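Fibronectin-binding protein (Streptococcus pyogenes, PDB 5A0L) is a streptococcal surface adhesin whose N-terminal domain carries an internal thioester that mediates covalent binding to the host. Local coordinates at residues E166-K169 and K170-P174; I192-S195 and E196-Y200. All coordinates share one frame; numbering follows the deposited sequence.

Contact 1: E166-K169 and K170-P174; sequences EALK and KLIDP. With ZN (zinc ion), chain D.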
ATOM      1  N   GLU A 166     -13.286  -2.846 -11.083  1.00 15.77           N
ATOM      2  CA  GLU A 166     -13.145  -1.722 -11.981  1.00 15.98           C
ATOM      3  C   GLU A 166     -12.085  -0.744 -11.513  1.00 14.93           C
ATOM      4  O   GLU A 166     -11.323  -0.181 -12.317  1.00 16.25           O
ATOM      5  CB  GLU A 166     -14.522  -1.049 -12.209  1.00 19.41           C
ATOM      6  CG  GLU A 166     -15.506  -1.948 -12.957  1.00 24.33           C
ATOM      7  CD  GLU A 166     -14.920  -2.528 -14.254  1.00 27.33           C
ATOM      8  OE1 GLU A 166     -14.548  -1.720 -15.130  1.00 30.94           O
ATOM      9  OE2 GLU A 166     -14.815  -3.795 -14.404  1.00 33.83           O
ATOM     10  N   ALA A 167     -12.019  -0.516 -10.205  1.00 14.28           N
ATOM     11  CA  ALA A 167     -11.012   0.371  -9.642  1.00 13.93           C
ATOM     12  C   ALA A 167      -9.606  -0.174  -9.910  1.00 13.38           C
ATOM     13  O   ALA A 167      -8.702   0.577 -10.276  1.00 14.02           O
ATOM     14  CB  ALA A 167     -11.235   0.602  -8.166  1.00 14.80           C
ATOM     15  N   LEU A 168      -9.434  -1.470  -9.671  1.00 13.00           N
ATOM     16  CA  LEU A 168      -8.111  -2.070  -9.863  1.00 12.95           C
ATOM     17  C   LEU A 168      -7.627  -1.902 -11.323  1.00 13.09           C
ATOM     18  O   LEU A 168      -6.467  -1.543 -11.566  1.00 14.08           O
ATOM     19  CB  LEU A 168      -8.145  -3.527  -9.429  1.00 13.17           C
ATOM     20  CG  LEU A 168      -6.806  -4.253  -9.526  1.00 13.08           C
ATOM     21  CD1 LEU A 168      -5.705  -3.539  -8.777  1.00 13.68           C
ATOM     22  CD2 LEU A 168      -6.979  -5.681  -9.005  1.00 15.60           C
ATOM     23  N   LYS A 169      -8.518  -2.122 -12.277  1.00 13.78           N
ATOM     24  CA  LYS A 169      -8.162  -1.957 -13.676  1.00 14.90           C
ATOM     25  C   LYS A 169      -7.678  -0.529 -13.961  1.00 15.26           C
ATOM     26  O   LYS A 169      -6.694  -0.327 -14.673  1.00 16.12           O
ATOM     27  CB  LYS A 169      -9.354  -2.258 -14.570  1.00 17.59           C
ATOM     28  CG  LYS A 169      -9.767  -3.702 -14.599  1.00 19.91           C
ATOM     29  CD  LYS A 169     -10.996  -3.868 -15.495  1.00 23.60           C
ATOM     30  CE  LYS A 169     -11.532  -5.261 -15.405  1.00 27.97           C
ATOM     31  NZ  LYS A 169     -12.825  -5.371 -16.135  1.00 33.26           N
ATOM     32  N   LYS A 170      -8.364   0.465 -13.392  1.00 14.23           N
ATOM     33  CA  LYS A 170      -7.969   1.850 -13.616  1.00 14.84           C
ATOM     34  C   LYS A 170      -6.603   2.141 -13.006  1.00 13.97           C
ATOM     35  O   LYS A 170      -5.787   2.882 -13.564  1.00 15.50           O
ATOM     36  CB  LYS A 170      -9.036   2.818 -13.092  1.00 17.37           C
ATOM     37  CG  LYS A 170     -10.371   2.728 -13.847  1.00 18.06           C
ATOM     38  CD  LYS A 170     -11.466   3.614 -13.251  1.00 21.88           C
ATOM     39  CE  LYS A 170     -12.863   3.301 -13.799  1.00 26.88           C
ATOM     40  NZ  LYS A 170     -13.817   4.101 -12.979  1.00 30.52           N
ATOM     41  N   LEU A 171      -6.349   1.586 -11.824  1.00 13.48           N
ATOM     42  CA  LEU A 171      -5.111   1.832 -11.113  1.00 12.72           C
ATOM     43  C   LEU A 171      -3.889   1.284 -11.830  1.00 12.96           C
ATOM     44  O   LEU A 171      -2.814   1.866 -11.684  1.00 13.86           O
ATOM     45  CB  LEU A 171      -5.156   1.309  -9.680  1.00 12.19           C
ATOM     46  CG  LEU A 171      -6.077   2.027  -8.698  1.00 12.91           C
ATOM     47  CD1 LEU A 171      -6.159   1.242  -7.393  1.00 14.44           C
ATOM     48  CD2 LEU A 171      -5.597   3.445  -8.420  1.00 13.76           C
ATOM     49  N   ILE A 172      -4.035   0.156 -12.534  1.00 12.90           N
ATOM     50  CA  ILE A 172      -2.882  -0.493 -13.169  1.00 13.42           C
ATOM     51  C   ILE A 172      -2.751  -0.145 -14.650  1.00 15.74           C
ATOM     52  O   ILE A 172      -1.849  -0.645 -15.330  1.00 16.93           O
ATOM     53  CB  ILE A 172      -2.871  -2.021 -12.942  1.00 14.19           C
ATOM     54  CG1 ILE A 172      -4.067  -2.712 -13.622  1.00 15.63           C
ATOM     55  CG2 ILE A 172      -2.825  -2.335 -11.449  1.00 14.65           C
ATOM     56  CD1 ILE A 172      -4.039  -4.231 -13.540  1.00 18.42           C
ATOM     57  N   ASP A 173      -3.606   0.736 -15.172  1.00 14.83           N
ATOM     58  CA  ASP A 173      -3.477   1.148 -16.559  1.00 15.22           C
ATOM     59  C   ASP A 173      -2.204   1.970 -16.723  1.00 14.95           C
ATOM     60  O   ASP A 173      -1.942   2.900 -15.960  1.00 14.62           O
ATOM     61  CB  ASP A 173      -4.692   1.993 -16.924  1.00 16.76           C
ATOM     62  CG  ASP A 173      -4.784   2.258 -18.443  1.00 17.99           C
ATOM     63  OD1 ASP A 173      -3.875   2.848 -19.011  1.00 18.49           O
ATOM     64  OD2 ASP A 173      -5.767   1.870 -19.109  1.00 20.45           O
ATOM     65  N   PRO A 174      -1.409   1.662 -17.791  1.00 16.15           N
ATOM     66  CA  PRO A 174      -0.154   2.397 -17.953  1.00 16.58           C
ATOM     67  C   PRO A 174      -0.318   3.872 -18.276  1.00 14.57           C
ATOM     68  O   PRO A 174       0.615   4.652 -18.049  1.00 17.21           O
ATOM     69  CB  PRO A 174       0.545   1.674 -19.116  1.00 17.89           C
ATOM     70  CG  PRO A 174      -0.581   1.056 -19.874  1.00 20.44           C
ATOM     71  CD  PRO A 174      -1.582   0.639 -18.814  1.00 18.65           C
TER
HETATM   72 ZN    ZN D1272      -5.644   2.218 -21.055  0.75 20.03          ZN
HETATM   73  O   HOH W   1      -5.769   4.373 -21.564  0.75 12.53           O
HETATM   74  O   HOH W   2      -7.276   1.323 -21.748  0.75 26.63           O
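Ile172 N, near the C-terminal end of helix 158-172, is shared between two carbonyls: it donates to Leu168 O at 3.1 Å and, weakly, to Lys169 O at 3.4 Å. Such a bifurcated bond, one alpha-helical arm and one three residues back, is common in the last turn of an alpha helix. One residue earlier the bond is the regular alpha-helical one, Leu171 N meeting Ala167 O at 3.0 Å in the carbonyl plane. Ile172 holds CG1 between its backbone N and carbonyl carbon (chi1 65°), which lays that carbon 3.4 Å from Leu168 O, while CG2 reaches Leu168 CD1 at 4.1 Å as the two side chains pass at a slant. Leu168 and Leu171 also pack on Ala130 of helix 120-135, and this apolar face joins the two helices. On the polar side, Lys169 stretches its extended chain back to Glu166, NZ approaching OE2 from the syn side at 3.1 Å in a salt bridge; Asn144 gives NZ a second acceptor. Beyond the helix, Asp173 turns its carboxylate to a zinc ion that also carries two waters. OD2 is the close ligand at 2.0 Å; OD1, a longer 2.8 Å from the zinc ion, accepts from the backbone N of Asn175.

Contact 2: I192-S195 and E196-Y200; sequences IFKS and ENEDY. With ZN (zinc ion), chain E.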
ATOM      1  N   ILE A 192       9.278   5.364   1.978  1.00 11.78           N
ATOM      2  CA  ILE A 192       9.511   3.944   2.201  1.00 12.21           C
ATOM      3  C   ILE A 192       9.940   3.790   3.670  1.00 11.48           C
ATOM      4  O   ILE A 192      10.693   4.579   4.191  1.00 13.28           O
ATOM      5  CB  ILE A 192      10.612   3.383   1.254  1.00 12.60           C
ATOM      6  CG1 ILE A 192      10.063   3.325  -0.184  1.00 14.22           C
ATOM      7  CG2 ILE A 192      11.154   2.032   1.735  1.00 14.47           C
ATOM      8  CD1 ILE A 192       9.091   2.192  -0.433  1.00 15.10           C
ATOM      9  N   PHE A 193       9.401   2.735   4.273  1.00 10.80           N
ATOM     10  CA  PHE A 193       9.772   2.336   5.634  1.00 10.98           C
ATOM     11  C   PHE A 193      10.546   1.019   5.519  1.00 11.20           C
ATOM     12  O   PHE A 193       9.999  -0.002   5.122  1.00 11.83           O
ATOM     13  CB  PHE A 193       8.523   2.237   6.499  1.00 11.11           C
ATOM     14  CG  PHE A 193       7.940   3.601   6.805  1.00 11.69           C
ATOM     15  CD1 PHE A 193       7.102   4.221   5.886  1.00 11.83           C
ATOM     16  CD2 PHE A 193       8.307   4.309   7.935  1.00 12.35           C
ATOM     17  CE1 PHE A 193       6.633   5.484   6.131  1.00 14.10           C
ATOM     18  CE2 PHE A 193       7.805   5.566   8.188  1.00 13.77           C
ATOM     19  CZ  PHE A 193       6.977   6.169   7.255  1.00 14.13           C
ATOM     20  N   LYS A 194      11.837   1.109   5.883  1.00 10.90           N
ATOM     21  CA  LYS A 194      12.765  -0.017   5.790  1.00 11.76           C
ATOM     22  C   LYS A 194      12.699  -0.805   7.116  1.00 11.24           C
ATOM     23  O   LYS A 194      12.966  -0.241   8.198  1.00 12.30           O
ATOM     24  CB  LYS A 194      14.183   0.500   5.587  1.00 12.65           C
ATOM     25  CG  LYS A 194      15.236  -0.587   5.551  1.00 13.63           C
ATOM     26  CD  LYS A 194      16.648  -0.064   5.502  1.00 16.48           C
ATOM     27  CE  LYS A 194      17.729  -1.207   5.453  1.00 25.59           C
ATOM     28  NZ  LYS A 194      19.008  -0.585   5.786  1.00 34.31           N
ATOM     29  N   SER A 195      12.282  -2.057   7.019  1.00 11.14           N
ATOM     30  CA  SER A 195      12.106  -2.888   8.193  1.00 11.92           C
ATOM     31  C   SER A 195      13.420  -3.196   8.907  1.00 12.00           C
ATOM     32  O   SER A 195      14.396  -3.617   8.281  1.00 13.42           O
ATOM     33  CB  SER A 195      11.469  -4.196   7.813  1.00 13.15           C
ATOM     34  OG  SER A 195      11.148  -4.958   8.968  1.00 13.88           O
ATOM     35  N   GLU A 196      13.422  -3.068  10.238  1.00 12.82           N
ATOM     36  CA  GLU A 196      14.571  -3.443  11.065  1.00 14.03           C
ATOM     37  C   GLU A 196      14.762  -4.952  11.044  1.00 13.77           C
ATOM     38  O   GLU A 196      15.900  -5.429  11.190  1.00 19.48           O
ATOM     39  CB  GLU A 196      14.331  -2.933  12.500  1.00 17.98           C
ATOM     40  CG  GLU A 196      15.330  -3.329  13.588  1.00 21.27           C
ATOM     41  CD  GLU A 196      15.212  -4.764  14.152  1.00 23.88           C
ATOM     42  OE1 GLU A 196      14.133  -5.431  14.178  1.00 20.33           O
ATOM     43  OE2 GLU A 196      16.250  -5.167  14.697  1.00 28.14           O
ATOM     44  N   ASN A 197      13.690  -5.719  10.891  1.00 13.48           N
ATOM     45  CA  ASN A 197      13.709  -7.177  10.790  1.00 13.59           C
ATOM     46  C   ASN A 197      13.385  -7.545   9.333  1.00 14.28           C
ATOM     47  O   ASN A 197      12.274  -7.372   8.859  1.00 14.23           O
ATOM     48  CB  ASN A 197      12.743  -7.832  11.734  1.00 15.18           C
ATOM     49  CG  ASN A 197      12.768  -9.357  11.640  1.00 15.83           C
ATOM     50  OD1 ASN A 197      13.002  -9.929  10.594  1.00 16.73           O
ATOM     51  ND2 ASN A 197      12.433 -10.019  12.721  1.00 21.06           N
ATOM     52  N   GLU A 198      14.396  -8.034   8.604  1.00 14.82           N
ATOM     53  CA  GLU A 198      14.286  -8.182   7.158  1.00 15.60           C
ATOM     54  C   GLU A 198      13.472  -9.394   6.716  1.00 15.28           C
ATOM     55  O   GLU A 198      13.298  -9.617   5.519  1.00 17.81           O
ATOM     56  CB  GLU A 198      15.677  -8.118   6.544  1.00 16.00           C
ATOM     57  CG  GLU A 198      16.349  -6.780   6.804  1.00 17.81           C
ATOM     58  CD  GLU A 198      17.592  -6.478   5.951  1.00 14.80           C
ATOM     59  OE1 GLU A 198      17.999  -7.332   5.142  1.00 18.01           O
ATOM     60  OE2 GLU A 198      18.197  -5.392   6.157  1.00 15.51           O
ATOM     61  N   ASP A 199      12.859 -10.114   7.656  1.00 15.30           N
ATOM     62  CA  ASP A 199      11.831 -11.078   7.302  1.00 15.28           C
ATOM     63  C   ASP A 199      10.437 -10.410   7.111  1.00 13.73           C
ATOM     64  O   ASP A 199       9.537 -11.053   6.540  1.00 14.90           O
ATOM     65  CB  ASP A 199      11.671 -12.142   8.373  1.00 18.57           C
ATOM     66  CG  ASP A 199      12.703 -13.258   8.263  1.00 26.51           C
ATOM     67  OD1 ASP A 199      13.491 -13.349   7.289  1.00 31.41           O
ATOM     68  OD2 ASP A 199      12.675 -14.103   9.187  1.00 37.00           O
ATOM     69  N   TYR A 200      10.305  -9.167   7.587  1.00 12.45           N
ATOM     70  CA  TYR A 200       9.037  -8.430   7.510  1.00 12.30           C
ATOM     71  C   TYR A 200       9.113  -7.431   6.354  1.00 12.07           C
ATOM     72  O   TYR A 200      10.183  -6.929   6.016  1.00 12.79           O
ATOM     73  CB  TYR A 200       8.724  -7.741   8.839  1.00 13.11           C
ATOM     74  CG  TYR A 200       8.284  -8.709   9.916  1.00 13.67           C
ATOM     75  CD1 TYR A 200       9.196  -9.432  10.674  1.00 15.49           C
ATOM     76  CD2 TYR A 200       6.930  -8.935  10.138  1.00 14.47           C
ATOM     77  CE1 TYR A 200       8.784 -10.344  11.641  1.00 17.13           C
ATOM     78  CE2 TYR A 200       6.504  -9.818  11.118  1.00 16.09           C
ATOM     79  CZ  TYR A 200       7.429 -10.521  11.855  1.00 17.61           C
ATOM     80  OH  TYR A 200       6.978 -11.398  12.809  1.00 22.50           O
TER
HETATM   81 ZN    ZN E1273      19.634  -5.211   4.863  1.00 16.24          ZN
HETATM   82  O   HOH W   3      19.294  -5.268   2.935  1.00 21.16           O
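Ser195 sets chi1 at -173°, and this places OG beside its own carbonyl carbon, 2.7 Å from Asn197 O, to which it donates a hydrogen bond. The two residues close the bend where strand 191-195 of the antiparallel barrel passes into the loop leading to strand 203-205. OG comes from well above the carbonyl plane, 45° out of it, and Tyr200 N completes a type I beta turn by reaching the same oxygen from the opposite face at 3.0 Å. A single carbonyl thus ties the strand end to the turn. The turn is doubled by an Asx turn, in which Asn197 OD1 takes the N-H of Asp199 at 2.9 Å in a fairly straight bond (161°). OD1 also lies in plane at the edge of the Tyr200 ring, which meets Tyr55 edge-to-face, and Tyr200 CB lies 3.7 Å from Ser195 OG. On the exposed side Glu198 OE2 binds a zinc ion at 1.9 Å, while the water on that metal donates to OE1 at 3.3 Å. Lys194 NZ stays 4.9 Å from Glu198 OE2 and bonds instead to Tyr17 OH. The zinc ion probably offsets much of the carboxylate's charge, with the lysine at most a weaker influence.

In the fold
Contact 1 and contact 2 illustrate two local turns of chain, one in the last turn of helix 158-172 and the other just past strand 191-195. They lie on opposite sides of the chain's centre, each centred about 15 Å from it; their own centres are 28 Å apart, with nearest atoms about 16 Å apart, and they do not touch. Each presents one carboxylate to its own zinc ion, and the two metals are about 37 Å apart, so they form separate sites. Since Asp173 and Glu198 also lie against crystal neighbours, both ions may reflect crystallisation rather than thioester chemistry. Another zinc ion lies about 10 Å from the Tyr200 side chain.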